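Local coordinates for protein cytochrome c551 (Achromobacter xylosoxidans, PDB 2ZON) that carries a covalently attached haem and probably shuttles single electrons between redox partners, as class I c-type cytochromes do, at residues V22-A25 against N30-K33; K14-A19 against A80-A85; P63-T68 against A73-A78. All coordinates share one frame; numbering follows the deposited sequence.

All three contacts gather round one haem in a small all-helical cytochrome c fold. Contact 2 joins the first and last helices, 10-24 and 72-85, and the chain between its two segments holds both other contacts: contact 1, where helix 10-24 gives way to a loop, comes first, and contact 3, just before and within helix 72-85, follows. Contacts 1 and 2 have centres about 11 Å apart and touch through His24, Tyr16 and Met82; contacts 2 and 3, about 10 Å apart, meet through Leu15 and Ala19. Contacts 1 and 3 do not touch. The haem is thus enclosed by chain on both axial sides, consistent with a compact electron carrier.

Contact 1: residues V22-A25 against N30-K33; sequences VCHA and NAPK. With HEM (protoporphyrin IX containing Fe), chain K.
His24 and Pro32 are joined by the one hydrogen bond between 22-25 and 30-33. The imidazole donates from ND1 to Pro32 O at 2.8 Å, nearly straight at 172°, with the oxygen in the ring plane; the donor stands 28° out of the carbonyl plane. Histidine suits the place because its other nitrogen, NE2, binds the haem iron at 2.1 Å, with Met62 completing the His-Met axial ligation. His24 CG lies beside its backbone N (chi1 -75°), which directs the ring to the iron.

The covalent link comes from Cys23, whose SG forms a thioether bond to HEM CAC, a former vinyl carbon, at 1.9 Å. Cys23 and His24 end the CXXCH haem-binding motif of c-type cytochromes.

Apolar packing steadies the imidazole. Ala31 CB lies over one ring face in a CH-pi contact, 4.0 Å from the centroid, and its small methyl also fits against the porphyrin. Pro32 CD meets His24 CE1 at 3.7 Å, its compact ring filling the angle between imidazole and haem.

At the outer end, Lys33 CA makes a CH...O contact with His24 O, and a water donates to Ala25 O and is weakly bound by Lys33 NZ.

Ligation at NE2 and donation from ND1 together fix the ring's rotation, and the hydrogen bond probably lends it some imidazolate character, strengthening its donation to iron.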
# COMPACT_ATOMS: atom_id res chain seq x y z
N VAL D 22 -18.75 -21.22 5.01
CA VAL D 22 -17.45 -21.07 4.33
C VAL D 22 -17.41 -21.78 2.98
O VAL D 22 -16.81 -21.28 2.04
CB VAL D 22 -16.22 -21.40 5.22
CG1 VAL D 22 -16.19 -22.87 5.60
CG2 VAL D 22 -14.94 -21.00 4.49
N CYS D 23 -18.08 -22.93 2.89
CA CYS D 23 -18.17 -23.68 1.63
C CYS D 23 -19.49 -23.52 0.88
O CYS D 23 -19.53 -23.58 -0.37
CB CYS D 23 -17.94 -25.15 1.90
SG CYS D 23 -16.32 -25.54 2.61
N HIS D 24 -20.57 -23.33 1.62
CA HIS D 24 -21.89 -23.39 1.01
C HIS D 24 -22.43 -22.05 0.52
O HIS D 24 -23.44 -22.02 -0.20
CB HIS D 24 -22.88 -24.12 1.94
CG HIS D 24 -22.69 -25.61 1.99
ND1 HIS D 24 -23.23 -26.46 1.04
CD2 HIS D 24 -22.04 -26.39 2.87
CE1 HIS D 24 -22.92 -27.70 1.34
NE2 HIS D 24 -22.21 -27.70 2.46
N ALA D 25 -21.77 -20.94 0.87
CA ALA D 25 -22.16 -19.60 0.38
C ALA D 25 -21.94 -19.50 -1.13
O ALA D 25 -22.88 -19.29 -1.89
CB ALA D 25 -21.38 -18.51 1.09
N ASN D 30 -17.39 -27.56 -5.16
CA ASN D 30 -18.67 -28.01 -5.72
C ASN D 30 -19.73 -28.28 -4.65
O ASN D 30 -20.63 -29.10 -4.85
CB ASN D 30 -18.49 -29.26 -6.61
CG ASN D 30 -17.79 -28.96 -7.94
OD1 ASN D 30 -18.16 -29.52 -8.97
ND2 ASN D 30 -16.78 -28.08 -7.91
N ALA D 31 -19.62 -27.61 -3.50
CA ALA D 31 -20.64 -27.73 -2.47
C ALA D 31 -21.94 -27.12 -3.01
O ALA D 31 -21.91 -26.06 -3.65
CB ALA D 31 -20.20 -27.04 -1.18
N PRO D 32 -23.09 -27.79 -2.78
CA PRO D 32 -24.35 -27.20 -3.25
C PRO D 32 -24.59 -25.88 -2.53
O PRO D 32 -24.62 -25.85 -1.30
CB PRO D 32 -25.41 -28.24 -2.88
CG PRO D 32 -24.77 -29.12 -1.84
CD PRO D 32 -23.29 -29.09 -2.12
N LYS D 33 -24.72 -24.80 -3.30
CA LYS D 33 -24.82 -23.46 -2.73
C LYS D 33 -26.14 -23.26 -2.01
O LYS D 33 -27.18 -23.78 -2.44
CB LYS D 33 -24.64 -22.40 -3.81
CG LYS D 33 -23.31 -22.47 -4.53
CD LYS D 33 -23.31 -21.63 -5.81
CE LYS D 33 -23.24 -20.13 -5.52
NZ LYS D 33 -24.55 -19.53 -5.08
CHA HEM K . -22.65 -31.42 0.89
CHB HEM K . -24.52 -29.48 4.87
CHC HEM K . -20.15 -27.92 6.09
CHD HEM K . -18.62 -28.89 1.65
C1A HEM K . -23.59 -31.12 1.88
C2A HEM K . -24.90 -31.57 1.98
C3A HEM K . -25.42 -31.01 3.13
C4A HEM K . -24.43 -30.23 3.71
CMA HEM K . -26.84 -31.18 3.70
CAA HEM K . -25.61 -32.50 0.99
CBA HEM K . -25.23 -33.94 1.27
CGA HEM K . -24.95 -34.66 -0.05
O1A HEM K . -24.24 -34.07 -0.89
O2A HEM K . -25.48 -35.78 -0.19
C1B HEM K . -23.49 -28.95 5.65
C2B HEM K . -23.58 -28.47 6.94
C3B HEM K . -22.33 -28.04 7.32
C4B HEM K . -21.51 -28.22 6.20
CMB HEM K . -24.88 -28.51 7.79
CAB HEM K . -21.96 -27.37 8.64
CBB HEM K . -22.33 -28.18 9.90
C1C HEM K . -19.29 -27.98 4.99
C2C HEM K . -17.99 -27.50 4.89
C3C HEM K . -17.51 -27.78 3.61
C4C HEM K . -18.58 -28.42 2.96
CMC HEM K . -17.24 -26.78 6.02
CAC HEM K . -16.15 -27.33 3.09
CBC HEM K . -14.89 -27.84 3.81
C1D HEM K . -19.53 -29.75 1.04
C2D HEM K . -19.39 -30.44 -0.17
C3D HEM K . -20.54 -31.17 -0.40
C4D HEM K . -21.37 -30.91 0.68
CMD HEM K . -18.15 -30.38 -1.08
CAD HEM K . -20.83 -32.10 -1.59
CBD HEM K . -20.20 -33.48 -1.32
CGD HEM K . -19.87 -34.27 -2.61
O1D HEM K . -20.82 -34.48 -3.40
O2D HEM K . -18.69 -34.66 -2.77
NA HEM K . -23.34 -30.32 2.93
NB HEM K . -22.23 -28.79 5.22
NC HEM K . -19.63 -28.53 3.81
ND HEM K . -20.74 -30.07 1.53
FE HEM K . -21.52 -29.42 3.35
O HOH W 1 -25.51 -19.02 -1.83

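Contact 2: residues K14-A19 against A80-A85; sequences KLYRSA and AYMMDA. With HEM (protoporphyrin IX containing Fe), chain K.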
# COMPACT_ATOMS: atom_id res chain seq x y z
N LYS D 14 -27.54 -20.14 13.05
CA LYS D 14 -26.35 -19.71 13.80
C LYS D 14 -25.15 -20.60 13.48
O LYS D 14 -24.05 -20.10 13.24
CB LYS D 14 -26.63 -19.75 15.31
CG LYS D 14 -25.47 -19.31 16.17
CD LYS D 14 -25.88 -19.37 17.63
CE LYS D 14 -24.78 -18.87 18.55
NZ LYS D 14 -23.77 -19.91 18.80
N LEU D 15 -25.37 -21.91 13.50
CA LEU D 15 -24.30 -22.84 13.15
C LEU D 15 -23.88 -22.63 11.69
O LEU D 15 -22.67 -22.54 11.37
CB LEU D 15 -24.77 -24.28 13.34
CG LEU D 15 -23.78 -25.39 13.73
CD1 LEU D 15 -24.09 -26.71 13.01
CD2 LEU D 15 -22.27 -25.04 13.67
N TYR D 16 -24.87 -22.50 10.82
CA TYR D 16 -24.60 -22.30 9.40
C TYR D 16 -23.71 -21.07 9.23
O TYR D 16 -22.68 -21.13 8.56
CB TYR D 16 -25.89 -22.15 8.58
CG TYR D 16 -25.54 -21.90 7.12
CD1 TYR D 16 -25.34 -22.96 6.23
CD2 TYR D 16 -25.34 -20.60 6.65
CE1 TYR D 16 -24.96 -22.72 4.88
CE2 TYR D 16 -24.96 -20.35 5.33
CZ TYR D 16 -24.78 -21.41 4.46
OH TYR D 16 -24.40 -21.13 3.16
N ARG D 17 -24.09 -19.95 9.87
CA ARG D 17 -23.36 -18.69 9.72
C ARG D 17 -21.94 -18.73 10.31
O ARG D 17 -21.08 -17.96 9.90
CB ARG D 17 -24.13 -17.55 10.38
CG ARG D 17 -24.90 -16.68 9.43
CD ARG D 17 -25.95 -17.46 8.68
NE ARG D 17 -26.75 -16.61 7.78
CZ ARG D 17 -27.45 -15.55 8.18
NH1 ARG D 17 -27.46 -15.19 9.46
NH2 ARG D 17 -28.17 -14.86 7.30
N SER D 18 -21.72 -19.62 11.27
CA SER D 18 -20.43 -19.68 11.94
C SER D 18 -19.44 -20.54 11.17
O SER D 18 -18.23 -20.30 11.23
CB SER D 18 -20.59 -20.26 13.33
OG SER D 18 -20.74 -21.67 13.24
N ALA D 19 -19.94 -21.55 10.46
CA ALA D 19 -19.07 -22.60 9.92
C ALA D 19 -19.39 -23.01 8.48
O ALA D 19 -18.60 -22.76 7.55
CB ALA D 19 -19.12 -23.82 10.83
N ALA D 80 -31.76 -28.38 8.33
CA ALA D 80 -33.12 -27.87 8.14
C ALA D 80 -33.13 -26.45 7.56
O ALA D 80 -33.93 -26.15 6.68
CB ALA D 80 -33.92 -27.95 9.45
N TYR D 81 -32.24 -25.59 8.06
CA TYR D 81 -32.11 -24.23 7.56
C TYR D 81 -31.70 -24.24 6.08
O TYR D 81 -32.21 -23.46 5.25
CB TYR D 81 -31.07 -23.47 8.39
CG TYR D 81 -30.65 -22.14 7.80
CD1 TYR D 81 -31.48 -21.02 7.86
CD2 TYR D 81 -29.40 -22.00 7.19
CE1 TYR D 81 -31.07 -19.78 7.32
CE2 TYR D 81 -28.99 -20.80 6.65
CZ TYR D 81 -29.83 -19.69 6.71
OH TYR D 81 -29.39 -18.50 6.17
N MET D 82 -30.77 -25.14 5.75
CA MET D 82 -30.25 -25.23 4.38
C MET D 82 -31.35 -25.70 3.42
O MET D 82 -31.56 -25.08 2.36
CB MET D 82 -29.00 -26.10 4.35
CG MET D 82 -27.86 -25.45 5.11
SD MET D 82 -26.39 -26.48 5.20
CE MET D 82 -25.78 -26.32 3.52
N MET D 83 -32.06 -26.76 3.81
CA MET D 83 -33.21 -27.26 3.05
C MET D 83 -34.27 -26.15 2.85
O MET D 83 -34.75 -25.95 1.73
CB MET D 83 -33.83 -28.47 3.76
CG MET D 83 -32.94 -29.72 3.81
SD MET D 83 -33.60 -31.09 4.78
CE MET D 83 -34.57 -31.97 3.55
N ASP D 84 -34.61 -25.43 3.92
CA ASP D 84 -35.59 -24.34 3.88
C ASP D 84 -35.23 -23.29 2.80
O ASP D 84 -36.08 -22.83 2.05
CB ASP D 84 -35.69 -23.68 5.26
CG ASP D 84 -36.64 -22.49 5.29
OD1 ASP D 84 -37.86 -22.69 5.49
OD2 ASP D 84 -36.16 -21.35 5.14
N ALA D 85 -33.95 -22.95 2.72
CA ALA D 85 -33.50 -21.89 1.81
C ALA D 85 -33.66 -22.30 0.33
O ALA D 85 -33.66 -21.45 -0.57
CB ALA D 85 -32.05 -21.49 2.13
CHA HEM K . -22.65 -31.42 0.89
CHB HEM K . -24.52 -29.48 4.87
CHC HEM K . -20.15 -27.92 6.09
CHD HEM K . -18.62 -28.89 1.65
C1A HEM K . -23.59 -31.12 1.88
C2A HEM K . -24.90 -31.57 1.98
C3A HEM K . -25.42 -31.01 3.13
C4A HEM K . -24.43 -30.23 3.71
CMA HEM K . -26.84 -31.18 3.70
CAA HEM K . -25.61 -32.50 0.99
CBA HEM K . -25.23 -33.94 1.27
CGA HEM K . -24.95 -34.66 -0.05
O1A HEM K . -24.24 -34.07 -0.89
O2A HEM K . -25.48 -35.78 -0.19
C1B HEM K . -23.49 -28.95 5.65
C2B HEM K . -23.58 -28.47 6.94
C3B HEM K . -22.33 -28.04 7.32
C4B HEM K . -21.51 -28.22 6.20
CMB HEM K . -24.88 -28.51 7.79
CAB HEM K . -21.96 -27.37 8.64
CBB HEM K . -22.33 -28.18 9.90
C1C HEM K . -19.29 -27.98 4.99
C2C HEM K . -17.99 -27.50 4.89
C3C HEM K . -17.51 -27.78 3.61
C4C HEM K . -18.58 -28.42 2.96
CMC HEM K . -17.24 -26.78 6.02
CAC HEM K . -16.15 -27.33 3.09
CBC HEM K . -14.89 -27.84 3.81
C1D HEM K . -19.53 -29.75 1.04
C2D HEM K . -19.39 -30.44 -0.17
C3D HEM K . -20.54 -31.17 -0.40
C4D HEM K . -21.37 -30.91 0.68
CMD HEM K . -18.15 -30.38 -1.08
CAD HEM K . -20.83 -32.10 -1.59
CBD HEM K . -20.20 -33.48 -1.32
CGD HEM K . -19.87 -34.27 -2.61
O1D HEM K . -20.82 -34.48 -3.40
O2D HEM K . -18.69 -34.66 -2.77
NA HEM K . -23.34 -30.32 2.93
NB HEM K . -22.23 -28.79 5.22
NC HEM K . -19.63 -28.53 3.81
ND HEM K . -20.74 -30.07 1.53
FE HEM K . -21.52 -29.42 3.35
O HOH W 2 -27.19 -17.25 5.12
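Helices 14-19 and 80-85 run almost perpendicular, at 91°, with their axes 10.5 Å apart at closest approach. Tyr16 and Tyr81 bridge this gap. Both have CG anti to the backbone N, reaching out from their helices to cross at about a right angle. Tyr81 CE2 comes over one face of the Tyr16 ring, 3.7 Å from Tyr16 CG, while the ring planes are inclined at 52°, an oblique pairing. Broad aromatic rings suit helices this far apart.

Met82 meets the Tyr16 ring with its CG, 3.7 Å from Tyr16 CD1, and its sulfur lies at the ring's edge in a Met-aromatic contact. Met82 SD is 3.6 Å from HEM CHB, and the bend at chi3 (74°) brings Met82 CE to HEM CHB at 3.7 Å.

At the outer side, a water accepts from Arg17 NE at 2.8 Å, in the guanidinium plane, and is hydrogen-bonded to Tyr81 OH at 2.7 Å. Arg17 NH1 forms a salt bridge with Glu13. Tyr81 supplies both a ring for packing and a hydroxyl for the polar rim.

This perpendicular packing of the N- and C-terminal helices, with aromatic residues at the crossing, is the hallmark of the cytochrome c fold.

Contact 3: residues P63-T68 against A73-A78; sequences PPRGGT and ATLRAA. With HEM (protoporphyrin IX containing Fe), chain K.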
# COMPACT_ATOMS: atom_id res chain seq x y z
N PRO D 63 -15.77 -32.19 5.50
CA PRO D 63 -15.24 -33.00 6.60
C PRO D 63 -16.36 -33.49 7.52
O PRO D 63 -17.44 -32.92 7.53
CB PRO D 63 -14.31 -32.03 7.34
CG PRO D 63 -14.88 -30.69 7.06
CD PRO D 63 -15.47 -30.75 5.68
N PRO D 64 -16.09 -34.55 8.29
CA PRO D 64 -17.14 -35.03 9.21
C PRO D 64 -17.74 -33.90 10.07
O PRO D 64 -17.02 -32.99 10.52
CB PRO D 64 -16.40 -36.05 10.09
CG PRO D 64 -15.31 -36.57 9.18
CD PRO D 64 -14.86 -35.37 8.38
N ARG D 65 -19.06 -33.95 10.26
CA ARG D 65 -19.83 -32.96 11.03
C ARG D 65 -19.70 -31.55 10.44
O ARG D 65 -19.84 -30.56 11.15
CB ARG D 65 -19.43 -32.93 12.51
CG ARG D 65 -19.29 -34.29 13.20
CD ARG D 65 -19.08 -34.09 14.70
NE ARG D 65 -20.34 -33.89 15.41
CZ ARG D 65 -21.17 -34.88 15.75
NH1 ARG D 65 -20.86 -36.13 15.42
NH2 ARG D 65 -22.29 -34.62 16.40
N GLY D 66 -19.43 -31.49 9.13
CA GLY D 66 -19.19 -30.21 8.46
C GLY D 66 -18.03 -29.46 9.08
O GLY D 66 -17.97 -28.23 9.02
N GLY D 67 -17.11 -30.21 9.69
CA GLY D 67 -15.95 -29.65 10.38
C GLY D 67 -16.25 -28.92 11.68
O GLY D 67 -15.47 -28.06 12.11
N THR D 68 -17.36 -29.26 12.33
CA THR D 68 -17.71 -28.64 13.60
C THR D 68 -17.73 -29.67 14.73
O THR D 68 -17.58 -30.87 14.49
CB THR D 68 -19.11 -27.97 13.54
OG1 THR D 68 -20.12 -28.99 13.54
CG2 THR D 68 -19.26 -27.12 12.30
N ALA D 73 -28.44 -32.66 17.20
CA ALA D 73 -29.63 -31.80 17.11
C ALA D 73 -29.32 -30.45 16.43
O ALA D 73 -30.15 -29.91 15.69
CB ALA D 73 -30.24 -31.57 18.48
N THR D 74 -28.14 -29.89 16.72
CA THR D 74 -27.79 -28.59 16.16
C THR D 74 -27.49 -28.80 14.68
O THR D 74 -27.89 -27.99 13.84
CB THR D 74 -26.59 -27.96 16.89
OG1 THR D 74 -26.90 -27.81 18.28
CG2 THR D 74 -26.25 -26.58 16.30
N LEU D 75 -26.76 -29.88 14.36
CA LEU D 75 -26.52 -30.21 12.95
C LEU D 75 -27.83 -30.45 12.19
O LEU D 75 -27.98 -30.01 11.05
CB LEU D 75 -25.57 -31.42 12.81
CG LEU D 75 -24.12 -31.21 13.25
CD1 LEU D 75 -23.38 -32.53 13.44
CD2 LEU D 75 -23.36 -30.35 12.26
N ARG D 76 -28.78 -31.15 12.81
CA ARG D 76 -30.09 -31.35 12.18
C ARG D 76 -30.75 -30.01 11.85
O ARG D 76 -31.33 -29.83 10.77
CB ARG D 76 -31.00 -32.17 13.09
CG ARG D 76 -32.41 -32.34 12.54
CD ARG D 76 -33.27 -33.17 13.46
NE ARG D 76 -32.78 -34.54 13.48
CZ ARG D 76 -32.07 -35.07 14.47
NH1 ARG D 76 -31.66 -36.32 14.38
NH2 ARG D 76 -31.78 -34.35 15.56
N ALA D 77 -30.66 -29.08 12.80
CA ALA D 77 -31.22 -27.74 12.65
C ALA D 77 -30.55 -26.95 11.52
O ALA D 77 -31.22 -26.20 10.80
CB ALA D 77 -31.13 -26.97 13.98
N ALA D 78 -29.24 -27.14 11.35
CA ALA D 78 -28.52 -26.46 10.28
C ALA D 78 -28.90 -27.06 8.92
O ALA D 78 -29.09 -26.32 7.95
CB ALA D 78 -26.99 -26.51 10.51
CHA HEM K . -22.65 -31.42 0.89
CHB HEM K . -24.52 -29.48 4.87
CHC HEM K . -20.15 -27.92 6.09
CHD HEM K . -18.62 -28.89 1.65
C1A HEM K . -23.59 -31.12 1.88
C2A HEM K . -24.90 -31.57 1.98
C3A HEM K . -25.42 -31.01 3.13
C4A HEM K . -24.43 -30.23 3.71
CMA HEM K . -26.84 -31.18 3.70
CAA HEM K . -25.61 -32.50 0.99
CBA HEM K . -25.23 -33.94 1.27
CGA HEM K . -24.95 -34.66 -0.05
O1A HEM K . -24.24 -34.07 -0.89
O2A HEM K . -25.48 -35.78 -0.19
C1B HEM K . -23.49 -28.95 5.65
C2B HEM K . -23.58 -28.47 6.94
C3B HEM K . -22.33 -28.04 7.32
C4B HEM K . -21.51 -28.22 6.20
CMB HEM K . -24.88 -28.51 7.79
CAB HEM K . -21.96 -27.37 8.64
CBB HEM K . -22.33 -28.18 9.90
C1C HEM K . -19.29 -27.98 4.99
C2C HEM K . -17.99 -27.50 4.89
C3C HEM K . -17.51 -27.78 3.61
C4C HEM K . -18.58 -28.42 2.96
CMC HEM K . -17.24 -26.78 6.02
CAC HEM K . -16.15 -27.33 3.09
CBC HEM K . -14.89 -27.84 3.81
C1D HEM K . -19.53 -29.75 1.04
C2D HEM K . -19.39 -30.44 -0.17
C3D HEM K . -20.54 -31.17 -0.40
C4D HEM K . -21.37 -30.91 0.68
CMD HEM K . -18.15 -30.38 -1.08
CAD HEM K . -20.83 -32.10 -1.59
CBD HEM K . -20.20 -33.48 -1.32
CGD HEM K . -19.87 -34.27 -2.61
O1D HEM K . -20.82 -34.48 -3.40
O2D HEM K . -18.69 -34.66 -2.77
NA HEM K . -23.34 -30.32 2.93
NB HEM K . -22.23 -28.79 5.22
NC HEM K . -19.63 -28.53 3.81
ND HEM K . -20.74 -30.07 1.53
FE HEM K . -21.52 -29.42 3.35
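Leu75 packs against Arg65 and Thr68 in a buried van der Waals contact between loop 63-68 and helix 72-85, beside one edge of the haem, in which a leucine's methyls lie against polar groups of the loop. No hydrogen bond crosses between the two segments; the helix's share rests on the branched end of Leu75. CD1 sits over a face of the Arg65 guanidinium, 3.8 Å from Arg65 NH2, with the side chains crossing at about a right angle. CD2 reaches the haem substituent carbon CBB at 3.4 Å, and also meets Arg65 O and, at 3.7 Å, Thr68 OG1. A forked leucine can thus touch loop and porphyrin together.

The arginine chain turns at chi3 (83°); the flat face of its guanidinium packs on the methyl, while NH2 bonds to Ala70 O.

The loop holds its own shape. Arg65 O accepts from Thr68 N at 3.0 Å and from Thr68 OG1 at 2.9 Å, the hydroxyl approaching in the carbonyl plane at a C=O...donor angle of 159°. A chi1 of 73° sets that hydroxyl between the backbone N and the carbonyl carbon, while Thr68 CG2 is left to face CBB. Gly66 and Gly67 suit the positive phi angles of the turn, and Gly66 O lies 3.4 Å from HEM CMC.

Loop 63-68 directly follows the iron ligand Met62, so the contact packs the methionine-ligand loop of a cytochrome c on its C-terminal helix. Helix 48-57 contributes Leu52 and Leu56 against Leu75, and helix 10-24 brings Leu15 against Leu75 and Ala19 against Thr68, placing the contact between these two helices and the haem.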